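Local coordinates for protein peroxiredoxin (Clostridioides difficile, PDB 6TSB) that hydrolyses beta-1,4 linkages of chitin through its glycoside hydrolase family 18 domain, the part given here, and also carries a peroxiredoxin domain in the spore coat, at the interface of chains A and B. Residues are numbered along the deposited sequence; one frame, centred on the assembly and turned at random. Chains: chain A/B, Peroxiredoxin.

The four contacts belong to a two-fold symmetric interface between two copies of the GH18 chitinase domain. Contact 1 and contact 2 lie about 14 Å apart between C-alpha centres and share the C-terminal tail, residues 362-367. Contact 2 uses helix 353-361 and contact 3 the preceding helix 341-351; their centres are about 18 Å apart. Contact 3 and contact 4, about 31 Å apart, set chain A against strands 37-43 and 303-307 of chain B. Such extensive engagement of C-terminal elements with the other copy suggests segment exchange, although the coordinates alone do not prove a dimer in the spore.

Contact 1: the interface of chains A and B. Residues chain A 288-289, 297; chain B 362-363.
Strand 286-290 of the GH18 chitinase domain receives the C-terminal tail of the other copy here, A:Arg288 and A:Phe289 meeting B:Gly362 and B:Ile363. The arginine contributes its aliphatic stem. Its CG lies anti to the carbonyl carbon, beside the backbone N (chi1 -62°), and a bend at chi2 (-79°) turns the next methylene, CD, toward the tail. CD then lies 3.8 Å from CG1 of B:Ile363, and the two side chains run alongside each other in the same direction. A long, partly apolar chain suits this place because its methylenes can pack against a branched aliphatic residue while the guanidinium is carried further on. NE is also close to the isoleucine, 3.9 Å from its CG1.

B:Gly362 brings bare backbone to the strand: its CA is 3.5 Å from the carbonyl O of A:Phe289, a close approach suited to a residue with no side chain. The backbone of B:Ile363 passes beside the phenylalanine, its O 3.8 Å from CB of A:Phe289.

A:Tyr297, on neighbouring strand 295-300, backs the arginine from within chain A. CB of A:Arg288 sits 3.2 Å above the plane of the phenol ring, displaced toward its rim, so the flat ring supports the base of the side chain. The phenol OH reaches toward chain B, 4.0 Å from the carbonyl O of B:Gly362.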
# COMPACT_ATOMS: atom_id res chain seq x y z
N ARG A 288 6.02 -2.64 3.64
CA ARG A 288 6.83 -1.42 3.36
C ARG A 288 7.22 -1.39 1.87
O ARG A 288 7.20 -2.46 1.21
CB ARG A 288 8.08 -1.38 4.24
CG ARG A 288 7.82 -1.33 5.74
CD ARG A 288 7.46 0.06 6.20
NE ARG A 288 6.86 0.04 7.53
CZ ARG A 288 7.51 0.23 8.68
NH1 ARG A 288 8.82 0.45 8.69
NH2 ARG A 288 6.84 0.18 9.82
N PHE A 289 7.58 -0.21 1.36
CA PHE A 289 7.98 0.01 -0.06
C PHE A 289 9.19 0.96 -0.15
O PHE A 289 9.20 2.09 0.44
CB PHE A 289 6.79 0.47 -0.92
CG PHE A 289 6.93 0.11 -2.38
CD1 PHE A 289 7.71 0.89 -3.22
CD2 PHE A 289 6.34 -1.03 -2.89
CE1 PHE A 289 7.87 0.54 -4.55
CE2 PHE A 289 6.50 -1.39 -4.22
CZ PHE A 289 7.27 -0.60 -5.04
N TYR A 297 8.81 -4.81 0.39
CA TYR A 297 9.47 -5.59 1.46
C TYR A 297 8.57 -5.61 2.69
O TYR A 297 7.55 -4.90 2.70
CB TYR A 297 10.87 -5.01 1.73
CG TYR A 297 10.97 -3.66 2.40
CD1 TYR A 297 10.66 -2.48 1.73
CD2 TYR A 297 11.46 -3.55 3.69
CE1 TYR A 297 10.81 -1.24 2.35
CE2 TYR A 297 11.61 -2.33 4.32
CZ TYR A 297 11.29 -1.16 3.65
OH TYR A 297 11.45 0.04 4.31
N GLY B 362 8.50 5.62 2.79
CA GLY B 362 9.00 4.28 3.13
C GLY B 362 7.89 3.30 3.47
O GLY B 362 8.16 2.38 4.25
N ILE B 363 6.69 3.47 2.91
CA ILE B 363 5.50 2.60 3.19
C ILE B 363 4.62 2.47 1.94
O ILE B 363 4.16 1.34 1.63
CB ILE B 363 4.67 3.16 4.38
CG1 ILE B 363 5.48 3.24 5.68
CG2 ILE B 363 3.40 2.34 4.54
CD1 ILE B 363 4.79 3.97 6.81

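Contact 2: the interface of chains A and B. Residues chain A 312, 357, 360-361, 364; chain B 291, 365, 367.
B:Phe367 turns CG anti to its carbonyl carbon, beside the backbone N (chi1 -57°), while A:Lys357 leaves helix 353-361 with CG anti to N (chi1 -175°); this and the bend at chi2 (68°) bring its CE over the ring, and chi4 only turns NZ. CE sits above the ring centre, 3.7 Å from the centroid of B:Phe367, in a CH-pi contact. A methylene next to an amino group suits this, its hydrogens probably polarised. CD1 of A:Leu312 meets CE1 of B:Phe367 at 3.6 Å. A:Leu360 takes the ring edge, its CB 3.7 Å from CZ of B:Phe367, so chain A flanks this C-terminal ring on one face, at its edge and near the rim on the other side.

B:Gly365 has no side chain to hold the leucine off: CD2 of A:Leu312 comes within 3.6 Å of its CA. CB of the same leucine also lies over one face of the A:Tyr364 ring, so the tyrosine backs it from within chain A.

The amide of B:Asn291 is doubtful as modelled: OD1 faces two carbonyl oxygens, and acceptors would clash. Exchanging its O and N would turn this into plausible donation. OD1 lies 2.9 Å from O of both A:Glu361 and A:Tyr364.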
# COMPACT_ATOMS: atom_id res chain seq x y z
N LEU A 312 2.86 -4.30 -8.20
CA LEU A 312 3.43 -2.96 -8.49
C LEU A 312 4.87 -3.12 -9.01
O LEU A 312 5.15 -2.62 -10.11
CB LEU A 312 3.39 -2.08 -7.23
CG LEU A 312 4.05 -0.71 -7.40
CD1 LEU A 312 3.31 0.10 -8.46
CD2 LEU A 312 4.16 0.04 -6.07
N LYS A 357 -2.26 -1.10 -15.02
CA LYS A 357 -2.23 0.26 -14.42
C LYS A 357 -3.59 0.60 -13.80
O LYS A 357 -3.59 0.98 -12.63
CB LYS A 357 -1.83 1.34 -15.43
CG LYS A 357 -1.67 2.75 -14.85
CD LYS A 357 -0.48 2.93 -13.91
CE LYS A 357 -0.43 4.28 -13.22
NZ LYS A 357 0.37 5.28 -13.96
N LEU A 360 -4.10 -1.22 -10.57
CA LEU A 360 -3.20 -0.81 -9.45
C LEU A 360 -3.55 0.62 -8.98
O LEU A 360 -3.11 0.98 -7.85
CB LEU A 360 -1.73 -0.89 -9.90
CG LEU A 360 -1.19 -2.25 -10.38
CD1 LEU A 360 0.25 -2.12 -10.82
CD2 LEU A 360 -1.29 -3.34 -9.33
N GLU A 361 -4.26 1.41 -9.80
CA GLU A 361 -4.80 2.75 -9.43
C GLU A 361 -5.81 2.56 -8.29
O GLU A 361 -5.95 3.48 -7.47
CB GLU A 361 -5.46 3.49 -10.60
CG GLU A 361 -4.52 4.30 -11.51
CD GLU A 361 -3.77 5.49 -10.90
OE1 GLU A 361 -4.07 5.87 -9.74
OE2 GLU A 361 -2.89 6.04 -11.60
N TYR A 364 -2.99 0.97 -4.82
CA TYR A 364 -1.79 1.67 -4.29
C TYR A 364 -2.10 3.14 -4.06
O TYR A 364 -2.43 3.88 -5.03
CB TYR A 364 -0.61 1.43 -5.23
CG TYR A 364 -0.17 -0.00 -5.17
CD1 TYR A 364 -0.71 -0.97 -6.01
CD2 TYR A 364 0.75 -0.42 -4.20
CE1 TYR A 364 -0.31 -2.30 -5.94
CE2 TYR A 364 1.15 -1.74 -4.11
CZ TYR A 364 0.63 -2.69 -4.98
OH TYR A 364 1.04 -3.99 -4.90
N ASN B 291 -7.83 6.77 -5.07
CA ASN B 291 -6.88 7.89 -5.30
C ASN B 291 -7.61 9.18 -5.73
O ASN B 291 -7.00 10.27 -5.58
CB ASN B 291 -5.81 7.49 -6.32
CG ASN B 291 -4.73 6.68 -5.64
OD1 ASN B 291 -4.67 5.46 -5.81
ND2 ASN B 291 -3.96 7.34 -4.81
N GLY B 365 3.74 2.54 -1.93
CA GLY B 365 4.15 2.32 -3.33
C GLY B 365 3.61 3.42 -4.23
O GLY B 365 2.36 3.53 -4.36
N PHE B 367 3.89 4.95 -8.29
CA PHE B 367 4.24 4.67 -9.71
C PHE B 367 5.46 5.53 -10.09
O PHE B 367 5.65 6.67 -9.64
CB PHE B 367 3.02 4.90 -10.61
CG PHE B 367 1.81 4.08 -10.23
CD1 PHE B 367 1.78 2.71 -10.46
CD2 PHE B 367 0.72 4.66 -9.60
CE1 PHE B 367 0.68 1.96 -10.08
CE2 PHE B 367 -0.38 3.90 -9.23
CZ PHE B 367 -0.39 2.55 -9.46
OXT PHE B 367 6.34 5.09 -10.86

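Contact 3: the interface of chains A and B. Residues chain A 343-344, 346-347, 350-351; chain B 38, 53.
Part of a two-fold symmetric interface between two GH18 domains, each contact having its twin, this patch sets helix 341-351 of chain A on B:Val38 of strand 37-43 and B:Leu53 of the 3-10 helix 51-53. In GH18 enzymes the helix after the last barrel strand usually lies beside the start of its own barrel; contact with the partner's early elements suggests exchanged C-terminal segments, which would tie the copies together, though this dimer may not be biological.

A:Ser347 supplies a polar link. With OG anti to the backbone N (chi1 -175°), its hydroxyl points at chain B and donates a hydrogen bond of 2.7 Å from OG to the carbonyl O of B:Leu53. The approach is in the carbonyl plane, on a lone pair, with a C=O...OG angle of 128°. A small hydroxyl residue suits the spot because it reaches a backbone acceptor without holding the helix away.

B:Leu53 straddles successive helical turns: CD1 packs 3.8 Å from CB of A:Ala343, and CD2 lies 3.9 Å from CB of A:Ser347. The short alanine lets the leucine come near the helix backbone.

B:Val38 divides its two branches. CG2 touches the last turn, 3.9 Å from CB of A:Ile350, their side chains running past each other in opposite directions. CG1 faces the flexible end of A:Met346, whose chain bends at chi3, and the thioether methyl CE presses tightly to 3.5 Å from CG1 of B:Val38.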
# COMPACT_ATOMS: atom_id res chain seq x y z
N ALA A 343 1.89 -14.47 -12.22
CA ALA A 343 1.97 -14.81 -13.65
C ALA A 343 1.08 -13.86 -14.45
O ALA A 343 1.53 -13.36 -15.50
CB ALA A 343 1.59 -16.26 -13.85
N ARG A 344 -0.16 -13.66 -13.99
CA ARG A 344 -1.16 -12.81 -14.69
C ARG A 344 -0.61 -11.38 -14.80
O ARG A 344 -0.63 -10.81 -15.91
CB ARG A 344 -2.49 -12.83 -13.92
CG ARG A 344 -3.70 -12.44 -14.76
CD ARG A 344 -4.99 -12.37 -13.96
NE ARG A 344 -5.87 -11.35 -14.50
CZ ARG A 344 -5.89 -10.07 -14.11
NH1 ARG A 344 -5.10 -9.62 -13.14
NH2 ARG A 344 -6.73 -9.23 -14.68
N MET A 346 2.48 -10.31 -14.52
CA MET A 346 3.64 -10.35 -15.44
C MET A 346 3.15 -10.44 -16.89
O MET A 346 3.67 -9.69 -17.75
CB MET A 346 4.55 -11.53 -15.07
CG MET A 346 5.78 -11.61 -15.92
SD MET A 346 6.91 -12.89 -15.35
CE MET A 346 6.09 -14.29 -16.11
N SER A 347 2.14 -11.25 -17.20
CA SER A 347 1.67 -11.38 -18.61
C SER A 347 0.97 -10.09 -19.08
O SER A 347 1.14 -9.68 -20.25
CB SER A 347 0.77 -12.56 -18.79
OG SER A 347 0.46 -12.70 -20.17
N ILE A 350 3.33 -6.91 -19.76
CA ILE A 350 3.88 -6.96 -21.15
C ILE A 350 2.78 -6.79 -22.19
O ILE A 350 3.05 -6.10 -23.19
CB ILE A 350 4.64 -8.29 -21.40
CG1 ILE A 350 5.85 -8.44 -20.48
CG2 ILE A 350 5.02 -8.43 -22.87
CD1 ILE A 350 6.84 -7.30 -20.56
N ASN A 351 1.62 -7.44 -22.07
CA ASN A 351 0.67 -7.56 -23.22
C ASN A 351 -0.42 -6.46 -23.23
O ASN A 351 -0.94 -6.16 -24.34
CB ASN A 351 0.04 -8.96 -23.28
CG ASN A 351 1.07 -10.00 -23.68
OD1 ASN A 351 1.60 -10.71 -22.82
ND2 ASN A 351 1.43 -10.02 -24.95
N VAL B 38 6.67 -13.60 -22.84
CA VAL B 38 6.51 -13.95 -21.40
C VAL B 38 6.79 -15.44 -21.26
O VAL B 38 6.22 -16.24 -22.03
CB VAL B 38 5.10 -13.61 -20.89
CG1 VAL B 38 5.00 -13.89 -19.41
CG2 VAL B 38 4.73 -12.17 -21.16
N LEU B 53 -1.28 -17.45 -20.66
CA LEU B 53 -0.46 -16.32 -20.14
C LEU B 53 0.94 -16.26 -20.78
O LEU B 53 1.53 -15.14 -20.77
CB LEU B 53 -0.31 -16.48 -18.63
CG LEU B 53 -1.58 -16.33 -17.79
CD1 LEU B 53 -1.23 -16.52 -16.32
CD2 LEU B 53 -2.22 -14.96 -18.01

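Contact 4: the interface of chains A and B. Residues chain A 219-220, 264; chain B 304-306.
B:Phe304, on strand 303-307 of the GH18 domain, lays its ring against A:Arg219 and A:Lys220, in the loop following the 3-10 helix 216-218, and against A:Leu264, at the end of strand 261-264. The ring is the tightly packed part. Its CG lies anti to the backbone N (chi1 -178°), which directs the aromatic group at the loop of chain A. The peptide carbonyl of A:Arg219 comes over one face near the rim, its O 3.2 Å from CD1 of B:Phe304. The next carbonyl lies above and outside the rim, with O of A:Lys220 3.3 Å from CE1 of B:Phe304. A flat aromatic suits this place because it can slide beneath the peptide of the loop. At the ring edge, in plane, the A:Leu264 methyl CD1 packs 3.8 Å from CD1 of B:Phe304.

The leucine fork also covers backbone. CD1 lies 3.5 Å from the carbonyl O of B:Phe304, and the other methyl, CD2, is 3.9 Å from CA of B:Ala305, where a small side chain keeps the strand accessible. The arginine stem is close too, CG of A:Arg219 lying 3.4 Å from the carbonyl O of B:Phe304.

The loose side begins beyond the stem, where the arginine chain bends at chi3 and carries the guanidinium away from the ring. The amino end (NZ) of A:Lys220 likewise runs away from the chain B residues, probably toward solvent.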
# COMPACT_ATOMS: atom_id res chain seq x y z
N ARG A 219 -22.13 0.42 1.04
CA ARG A 219 -20.73 -0.04 0.82
C ARG A 219 -19.95 1.06 0.09
O ARG A 219 -19.32 0.76 -0.95
CB ARG A 219 -20.71 -1.35 0.03
CG ARG A 219 -21.18 -2.57 0.81
CD ARG A 219 -21.25 -3.81 -0.06
NE ARG A 219 -22.51 -3.87 -0.79
CZ ARG A 219 -23.34 -4.91 -0.84
NH1 ARG A 219 -24.47 -4.84 -1.52
NH2 ARG A 219 -23.03 -6.04 -0.22
N LYS A 220 -19.99 2.28 0.61
CA LYS A 220 -19.28 3.45 0.05
C LYS A 220 -18.37 3.99 1.15
O LYS A 220 -18.42 3.43 2.27
CB LYS A 220 -20.29 4.48 -0.44
CG LYS A 220 -21.45 3.96 -1.28
CD LYS A 220 -21.05 3.34 -2.60
CE LYS A 220 -21.90 3.80 -3.77
NZ LYS A 220 -21.24 4.92 -4.50
N LEU A 264 -18.96 0.35 7.68
CA LEU A 264 -19.60 -0.23 6.48
C LEU A 264 -21.11 -0.08 6.65
O LEU A 264 -21.73 -0.89 7.39
CB LEU A 264 -19.16 -1.70 6.31
CG LEU A 264 -19.67 -2.42 5.06
CD1 LEU A 264 -19.04 -1.84 3.81
CD2 LEU A 264 -19.41 -3.92 5.15
N PHE B 304 -16.75 -4.38 -1.37
CA PHE B 304 -16.30 -3.28 -0.46
C PHE B 304 -16.81 -3.61 0.96
O PHE B 304 -18.03 -3.88 1.12
CB PHE B 304 -16.81 -1.95 -1.02
CG PHE B 304 -16.43 -0.70 -0.25
CD1 PHE B 304 -16.99 -0.41 0.98
CD2 PHE B 304 -15.55 0.21 -0.80
CE1 PHE B 304 -16.66 0.75 1.66
CE2 PHE B 304 -15.20 1.36 -0.11
CZ PHE B 304 -15.75 1.63 1.12
N ALA B 305 -15.90 -3.59 1.94
CA ALA B 305 -16.04 -4.26 3.26
C ALA B 305 -15.76 -3.33 4.45
O ALA B 305 -16.27 -3.66 5.54
CB ALA B 305 -15.10 -5.44 3.31
N MET B 306 -14.95 -2.27 4.28
CA MET B 306 -14.62 -1.29 5.36
C MET B 306 -14.12 0.05 4.80
O MET B 306 -13.28 0.04 3.89
CB MET B 306 -13.53 -1.87 6.27
CG MET B 306 -13.34 -1.09 7.56
SD MET B 306 -14.81 -1.13 8.60
CE MET B 306 -15.04 -2.90 8.82